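Local atomic coordinates of peroxinectin A (Dictyostelium discoideum, PDB entry 6ERC), a protein that catalyses the hydrogen peroxide-dependent oxidation of phenolic donors and of halides and thiocyanate, as a secreted heme peroxidase of the animal type. Residues I22-R28 with E141-G147; I80-S86 with V292-T297. All blocks are in the same frame, centred on the assembly; numbering follows the deposited sequence.

Contact 1 (I22-R28 with E141-G147); sequences IFTPFIR and EQINSLG. With NA (sodium ion), chain K.
Opposite Asn144 the short edge strand 24-25 brings two residues, Phe23 and Thr24, to one: a G1 beta bulge in the antiparallel pairing with strand 139-144. Asn144 O takes Phe23 N at 2.7 Å and, weakly, Thr24 N. Asn144 N returns a nearly straight bond to Thr24 O, and Phe26 N reaches Gln142 O at 2.8 Å. Packing is tight under Phe26: Asn144 CB lies over one face of its ring, 3.4 Å from Phe26 CZ, and the amide, 11° from the ring plane, is fixed by Leu85 N and Met83 O. The Phe23 side is looser, its CE1 3.8 Å from Ser145 CB, and Phe23 is the one exposed residue among those that touch. Beyond the strand pair, Glu141 bends at chi2 (49°) to bring its carboxylate to Arg28, whose NH2 is also held by His390 O. With an alanine here in place of Glu141, the Arg28 guanidinium is likely to lose its charged mate, and Gln142 N and Asn294 ND2 an acceptor each. The salt bridge is made edge-on: Glu141 OE2 offers its syn lone pair to Arg28 NE at 2.9 Å, close to the guanidinium plane.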
loop_
_atom_site.group_PDB
_atom_site.type_symbol
_atom_site.label_atom_id
_atom_site.label_comp_id
_atom_site.label_asym_id
_atom_site.label_seq_id
_atom_site.Cartn_x
_atom_site.Cartn_y
_atom_site.Cartn_z
ATOM N N ILE A 22 -11.164 12.566 -0.826
ATOM C CA ILE A 22 -10.121 12.462 -1.836
ATOM C C ILE A 22 -9.620 13.849 -2.223
ATOM O O ILE A 22 -10.351 14.846 -2.154
ATOM C CB ILE A 22 -10.653 11.693 -3.060
ATOM C CG1 ILE A 22 -9.527 11.409 -4.052
ATOM C CG2 ILE A 22 -11.778 12.468 -3.738
ATOM C CD1 ILE A 22 -9.861 10.335 -5.064
ATOM N N PHE A 23 -8.348 13.913 -2.629
ATOM C CA PHE A 23 -7.725 15.149 -3.110
ATOM C C PHE A 23 -7.615 16.196 -2.004
ATOM O O PHE A 23 -7.844 17.386 -2.230
ATOM C CB PHE A 23 -8.485 15.713 -4.318
ATOM C CG PHE A 23 -8.622 14.745 -5.457
ATOM C CD1 PHE A 23 -7.516 14.076 -5.956
ATOM C CD2 PHE A 23 -9.862 14.496 -6.024
ATOM C CE1 PHE A 23 -7.644 13.182 -7.004
ATOM C CE2 PHE A 23 -9.994 13.603 -7.070
ATOM C CZ PHE A 23 -8.886 12.945 -7.560
ATOM N N THR A 24 -7.253 15.757 -0.801
ATOM C CA THR A 24 -7.059 16.678 0.313
ATOM C C THR A 24 -5.647 16.549 0.879
ATOM O O THR A 24 -5.049 15.466 0.824
ATOM C CB THR A 24 -8.071 16.423 1.438
ATOM O OG1 THR A 24 -7.943 15.078 1.909
ATOM C CG2 THR A 24 -9.493 16.664 0.950
ATOM N N PRO A 25 -5.078 17.636 1.410
ATOM C CA PRO A 25 -3.698 17.572 1.913
ATOM C C PRO A 25 -3.528 16.476 2.952
ATOM O O PRO A 25 -4.450 16.140 3.705
ATOM C CB PRO A 25 -3.464 18.959 2.534
ATOM C CG PRO A 25 -4.583 19.848 2.058
ATOM C CD PRO A 25 -5.593 19.014 1.317
ATOM N N PHE A 26 -2.330 15.893 2.960
ATOM C CA PHE A 26 -1.969 14.931 3.994
ATOM C C PHE A 26 -1.846 15.621 5.350
ATOM O O PHE A 26 -1.767 16.850 5.455
ATOM C CB PHE A 26 -0.647 14.229 3.662
ATOM C CG PHE A 26 -0.763 13.170 2.606
ATOM C CD1 PHE A 26 -1.280 11.921 2.909
ATOM C CD2 PHE A 26 -0.316 13.407 1.314
ATOM C CE1 PHE A 26 -1.369 10.938 1.940
ATOM C CE2 PHE A 26 -0.404 12.426 0.342
ATOM C CZ PHE A 26 -0.930 11.191 0.657
ATOM N N ILE A 27 -1.820 14.804 6.391
ATOM C CA ILE A 27 -1.556 15.271 7.744
ATOM C C ILE A 27 -0.063 15.127 8.024
ATOM O O ILE A 27 0.643 14.351 7.377
ATOM C CB ILE A 27 -2.407 14.489 8.780
ATOM C CG1 ILE A 27 -3.899 14.739 8.551
ATOM C CG2 ILE A 27 -2.044 14.855 10.213
ATOM C CD1 ILE A 27 -4.332 16.189 8.730
ATOM N N ARG A 28 0.430 15.900 8.990
ATOM C CA ARG A 28 1.813 15.820 9.437
ATOM C C ARG A 28 1.846 15.480 10.919
ATOM O O ARG A 28 1.185 16.140 11.726
ATOM C CB ARG A 28 2.556 17.139 9.191
ATOM C CG ARG A 28 2.735 17.507 7.729
ATOM C CD ARG A 28 3.959 16.847 7.113
ATOM N NE ARG A 28 4.139 17.267 5.726
ATOM C CZ ARG A 28 5.130 16.869 4.937
ATOM N NH1 ARG A 28 6.056 16.034 5.388
ATOM N NH2 ARG A 28 5.195 17.309 3.689
ATOM N N GLU A 141 1.631 21.569 1.072
ATOM C CA GLU A 141 1.368 20.241 1.597
ATOM C C GLU A 141 1.020 19.298 0.459
ATOM O O GLU A 141 0.386 19.702 -0.523
ATOM C CB GLU A 141 0.226 20.284 2.629
ATOM C CG GLU A 141 -0.035 18.967 3.352
ATOM C CD GLU A 141 1.238 18.330 3.902
ATOM O OE1 GLU A 141 1.866 17.529 3.175
ATOM O OE2 GLU A 141 1.612 18.628 5.056
ATOM N N GLN A 142 1.483 18.054 0.577
ATOM C CA GLN A 142 1.206 17.077 -0.463
ATOM C C GLN A 142 -0.255 16.637 -0.425
ATOM O O GLN A 142 -0.921 16.672 0.618
ATOM C CB GLN A 142 2.128 15.857 -0.331
ATOM C CG GLN A 142 3.524 16.044 -0.927
ATOM C CD GLN A 142 4.416 16.935 -0.082
ATOM O OE1 GLN A 142 4.404 16.862 1.146
ATOM N NE2 GLN A 142 5.196 17.783 -0.739
ATOM N N ILE A 143 -0.754 16.231 -1.593
ATOM C CA ILE A 143 -2.175 15.932 -1.799
ATOM C C ILE A 143 -2.366 14.425 -1.875
ATOM O O ILE A 143 -1.685 13.739 -2.649
ATOM C CB ILE A 143 -2.727 16.627 -3.068
ATOM C CG1 ILE A 143 -2.928 18.146 -2.826
ATOM C CG2 ILE A 143 -4.044 15.954 -3.507
ATOM C CD1 ILE A 143 -4.320 18.539 -2.314
ATOM N N ASN A 144 -3.292 13.916 -1.069
ATOM C CA ASN A 144 -3.697 12.516 -1.136
ATOM C C ASN A 144 -4.754 12.360 -2.224
ATOM O O ASN A 144 -5.898 12.804 -2.061
ATOM C CB ASN A 144 -4.239 12.026 0.210
ATOM C CG ASN A 144 -4.488 10.530 0.227
ATOM O OD1 ASN A 144 -4.230 9.838 -0.758
ATOM N ND2 ASN A 144 -4.977 10.024 1.342
ATOM N N SER A 145 -4.378 11.731 -3.331
ATOM C CA SER A 145 -5.307 11.493 -4.435
ATOM C C SER A 145 -6.147 10.237 -4.230
ATOM O O SER A 145 -6.383 9.474 -5.170
ATOM C CB SER A 145 -4.529 11.425 -5.749
ATOM O OG SER A 145 -3.978 12.690 -6.077
ATOM N N LEU A 146 -6.611 10.010 -3.005
ATOM C CA LEU A 146 -7.406 8.838 -2.676
ATOM C C LEU A 146 -8.109 9.096 -1.352
ATOM O O LEU A 146 -7.602 9.831 -0.501
ATOM C CB LEU A 146 -6.537 7.581 -2.582
ATOM C CG LEU A 146 -7.148 6.281 -3.098
ATOM C CD1 LEU A 146 -7.222 6.283 -4.617
ATOM C CD2 LEU A 146 -6.343 5.095 -2.605
ATOM N N GLY A 147 -9.284 8.492 -1.188
ATOM C CA GLY A 147 -10.009 8.608 0.061
ATOM C C GLY A 147 -9.247 7.980 1.210
ATOM O O GLY A 147 -8.748 6.858 1.089
HETATM NA NA NA K . -10.294 4.786 0.600
#

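Contact 2 (I80-S86 with V292-T297). With NA (sodium ion), chain K; HEM (protoporphyrin IX containing Fe), chain F.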
loop_
_atom_site.group_PDB
_atom_site.type_symbol
_atom_site.label_atom_id
_atom_site.label_comp_id
_atom_site.label_asym_id
_atom_site.label_seq_id
_atom_site.Cartn_x
_atom_site.Cartn_y
_atom_site.Cartn_z
ATOM N N ILE A 80 -2.965 -0.449 1.688
ATOM C CA ILE A 80 -2.570 0.933 1.425
ATOM C C ILE A 80 -3.321 1.488 0.225
ATOM O O ILE A 80 -3.635 2.683 0.178
ATOM C CB ILE A 80 -1.043 1.050 1.230
ATOM C CG1 ILE A 80 -0.644 2.521 1.097
ATOM C CG2 ILE A 80 -0.581 0.272 0.008
ATOM C CD1 ILE A 80 -0.761 3.299 2.393
ATOM N N HIS A 81 -3.615 0.647 -0.765
ATOM C CA HIS A 81 -4.404 1.102 -1.902
ATOM C C HIS A 81 -5.833 1.467 -1.514
ATOM O O HIS A 81 -6.562 2.011 -2.350
ATOM C CB HIS A 81 -4.406 0.034 -2.996
ATOM C CG HIS A 81 -3.066 -0.185 -3.627
ATOM N ND1 HIS A 81 -2.810 -1.225 -4.495
ATOM C CD2 HIS A 81 -1.905 0.504 -3.515
ATOM C CE1 HIS A 81 -1.551 -1.168 -4.890
ATOM N NE2 HIS A 81 -0.979 -0.129 -4.309
ATOM N N ASN A 82 -6.247 1.179 -0.281
ATOM C CA ASN A 82 -7.513 1.662 0.253
ATOM C C ASN A 82 -7.384 2.998 0.971
ATOM O O ASN A 82 -8.394 3.517 1.458
ATOM C CB ASN A 82 -8.108 0.638 1.230
ATOM C CG ASN A 82 -8.919 -0.437 0.537
ATOM O OD1 ASN A 82 -10.098 -0.242 0.238
ATOM N ND2 ASN A 82 -8.296 -1.583 0.290
ATOM N N MET A 83 -6.184 3.572 1.047
ATOM C CA MET A 83 -5.957 4.682 1.968
ATOM C C MET A 83 -5.223 5.871 1.362
ATOM O O MET A 83 -5.590 7.011 1.651
ATOM C CB MET A 83 -5.179 4.168 3.189
ATOM C CG MET A 83 -5.916 3.106 3.988
ATOM S SD MET A 83 -4.984 2.502 5.411
ATOM C CE MET A 83 -4.878 3.986 6.399
ATOM N N ALA A 84 -4.193 5.647 0.549
ATOM C CA ALA A 84 -3.332 6.752 0.142
ATOM C C ALA A 84 -2.812 6.564 -1.275
ATOM O O ALA A 84 -2.489 5.449 -1.689
ATOM C CB ALA A 84 -2.148 6.898 1.103
ATOM N N LEU A 85 -2.721 7.675 -2.006
ATOM C CA LEU A 85 -2.050 7.711 -3.301
ATOM C C LEU A 85 -1.340 9.048 -3.438
ATOM O O LEU A 85 -1.981 10.100 -3.379
ATOM C CB LEU A 85 -3.034 7.520 -4.459
ATOM C CG LEU A 85 -2.403 7.621 -5.852
ATOM C CD1 LEU A 85 -1.514 6.418 -6.123
ATOM C CD2 LEU A 85 -3.462 7.764 -6.927
ATOM N N SER A 86 -0.023 9.004 -3.632
ATOM C CA SER A 86 0.769 10.216 -3.845
ATOM C C SER A 86 0.907 10.431 -5.349
ATOM O O SER A 86 1.937 10.151 -5.964
ATOM C CB SER A 86 2.121 10.095 -3.157
ATOM O OG SER A 86 1.959 9.957 -1.756
ATOM N N VAL A 292 -4.886 10.513 6.224
ATOM C CA VAL A 292 -3.599 9.836 6.319
ATOM C C VAL A 292 -2.503 10.851 6.622
ATOM O O VAL A 292 -2.532 11.992 6.141
ATOM C CB VAL A 292 -3.299 9.066 5.021
ATOM C CG1 VAL A 292 -1.893 8.456 5.062
ATOM C CG2 VAL A 292 -4.344 7.986 4.788
ATOM N N SER A 293 -1.526 10.438 7.421
ATOM C CA SER A 293 -0.383 11.283 7.727
ATOM C C SER A 293 0.692 11.117 6.663
ATOM O O SER A 293 0.871 10.040 6.089
ATOM C CB SER A 293 0.199 10.945 9.099
ATOM O OG SER A 293 0.835 9.680 9.075
ATOM N N ASN A 294 1.418 12.206 6.411
ATOM C CA ASN A 294 2.460 12.181 5.393
ATOM C C ASN A 294 3.551 11.180 5.740
ATOM O O ASN A 294 4.108 10.533 4.845
ATOM C CB ASN A 294 3.052 13.579 5.225
ATOM C CG ASN A 294 3.588 13.818 3.835
ATOM O OD1 ASN A 294 4.389 13.035 3.322
ATOM N ND2 ASN A 294 3.136 14.897 3.207
ATOM N N GLU A 295 3.860 11.027 7.027
ATOM C CA GLU A 295 4.911 10.101 7.430
ATOM C C GLU A 295 4.458 8.654 7.308
ATOM O O GLU A 295 5.281 7.771 7.046
ATOM C CB GLU A 295 5.353 10.392 8.865
ATOM C CG GLU A 295 5.906 11.796 9.087
ATOM C CD GLU A 295 4.815 12.846 9.223
ATOM O OE1 GLU A 295 3.638 12.524 8.956
ATOM O OE2 GLU A 295 5.136 13.993 9.603
ATOM N N PHE A 296 3.161 8.394 7.493
ATOM C CA PHE A 296 2.648 7.029 7.406
ATOM C C PHE A 296 2.852 6.460 6.009
ATOM O O PHE A 296 3.501 5.424 5.831
ATOM C CB PHE A 296 1.165 7.008 7.789
ATOM C CG PHE A 296 0.497 5.670 7.585
ATOM C CD1 PHE A 296 0.575 4.683 8.554
ATOM C CD2 PHE A 296 -0.222 5.407 6.429
ATOM C CE1 PHE A 296 -0.043 3.454 8.370
ATOM C CE2 PHE A 296 -0.844 4.178 6.241
ATOM C CZ PHE A 296 -0.753 3.204 7.213
ATOM N N THR A 297 2.304 7.133 4.998
ATOM C CA THR A 297 2.367 6.600 3.644
ATOM C C THR A 297 3.743 6.784 3.018
ATOM O O THR A 297 4.189 5.923 2.251
ATOM C CB THR A 297 1.292 7.259 2.773
ATOM O OG1 THR A 297 1.234 6.602 1.503
ATOM C CG2 THR A 297 1.572 8.738 2.557
HETATM NA NA NA K . -10.294 4.786 0.600
HETATM C CHA HEM F . 4.144 3.001 -3.052
HETATM C CHB HEM F . 5.340 -0.736 -5.877
HETATM C CHC HEM F . 4.471 -3.780 -2.183
HETATM C CHD HEM F . 3.510 -0.007 0.698
HETATM C C1A HEM F . 4.601 2.257 -4.111
HETATM C C2A HEM F . 5.125 2.784 -5.347
HETATM C C3A HEM F . 5.462 1.757 -6.134
HETATM C C4A HEM F . 5.153 0.542 -5.416
HETATM C CMA HEM F . 6.062 1.829 -7.555
HETATM C CAA HEM F . 5.271 4.282 -5.659
HETATM C CBA HEM F . 6.763 4.577 -5.713
HETATM C CGA HEM F . 7.007 6.039 -5.445
HETATM O O1A HEM F . 6.695 6.511 -4.321
HETATM O O2A HEM F . 7.528 6.734 -6.353
HETATM C C1B HEM F . 5.187 -1.875 -5.124
HETATM C C2B HEM F . 5.383 -3.218 -5.609
HETATM C C3B HEM F . 5.140 -4.066 -4.596
HETATM C C4B HEM F . 4.784 -3.278 -3.432
HETATM C CMB HEM F . 5.794 -3.523 -7.064
HETATM C CAB HEM F . 5.209 -5.610 -4.564
HETATM C CBB HEM F . 5.617 -6.347 -5.602
HETATM C C1C HEM F . 4.143 -3.032 -1.073
HETATM C C2C HEM F . 3.828 -3.544 0.250
HETATM C C3C HEM F . 3.559 -2.489 1.049
HETATM C C4C HEM F . 3.699 -1.295 0.246
HETATM C CMC HEM F . 3.842 -5.056 0.563
HETATM C CAC HEM F . 3.164 -2.377 2.546
HETATM C CBC HEM F . 2.988 -3.397 3.388
HETATM C C1D HEM F . 3.555 1.127 -0.076
HETATM C C2D HEM F . 3.205 2.461 0.355
HETATM C C3D HEM F . 3.392 3.283 -0.681
HETATM C C4D HEM F . 3.847 2.504 -1.805
HETATM C CMD HEM F . 2.735 2.832 1.777
HETATM C CAD HEM F . 3.141 4.800 -0.738
HETATM C CBD HEM F . 1.636 4.955 -0.931
HETATM C CGD HEM F . 1.315 6.161 -1.780
HETATM O O1D HEM F . 1.338 6.031 -3.031
HETATM O O2D HEM F . 1.028 7.251 -1.223
HETATM N NA HEM F . 4.630 0.883 -4.186
HETATM N NB HEM F . 4.822 -1.944 -3.793
HETATM N NC HEM F . 4.052 -1.657 -1.036
HETATM N ND HEM F . 3.941 1.191 -1.399
HETATM FE FE HEM F . 4.321 -0.361 -2.594
#
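Ala84 CB packs against Thr297 OG1 at 3.4 Å where the turn after helix 70-80 meets the first turn of helix 294-300. Both segments line the heme pocket, and 80-86 also carries His81, the predicted proton acceptor. Ser293 caps helix 294-300, its OG accepting from Phe296 N at 3.1 Å. Thr297 carries its hydroxyl opposite the backbone N (chi1 -172°), which aims OG1 at the heme propionate and gives a hydrogen bond of 2.8 Å to HEM O2D. From the other segment Ser86 OG reaches the same HEM O2D at 2.9 Å, while Ser86 N makes a weak bond to O1D. Most of the other contacts are apolar. Ile80 lays CG1 and CD1 against the heme methyl CMD, with CG1 3.5 Å from it, and CD1 continues to Phe296 CE2 at 3.9 Å. Met83, extended to SD and bent at chi3 (64°), brings its CE to that same ring carbon, crossing Phe296 at about a right angle. The exception is Val292, whose CG2 methyl sits 3.5 Å from the carbonyl oxygen Met83 O. No hydrogen bond joins the segments directly; two hydroxyls, one from each, converge on a single carboxylate oxygen, so the propionate itself bridges them and its position is tied to both.

The centre of contact 1 lies about 15 Å from the chain's centre, that of contact 2 about 7 Å; contact 1 is still mostly buried, with one exposed ring, Phe23, while every touching residue of contact 2 is buried. Backbone pairing and a salt bridge hold 22-28 to 141-147, whereas 80-86 and 292-297 meet through apolar side chains and a shared heme propionate. Their centres are 8 Å apart and they interlock: Ser145 N approaches Leu85 O at 2.9 Å, a probable hydrogen bond, and Leu146 CD2 packs on the backbone oxygen of His81. The sodium ion joins them too, bound by Gly147 O from contact 1 and Asn82 O from contact 2, with Tyr149, Asp151 and Asn153 completing its site.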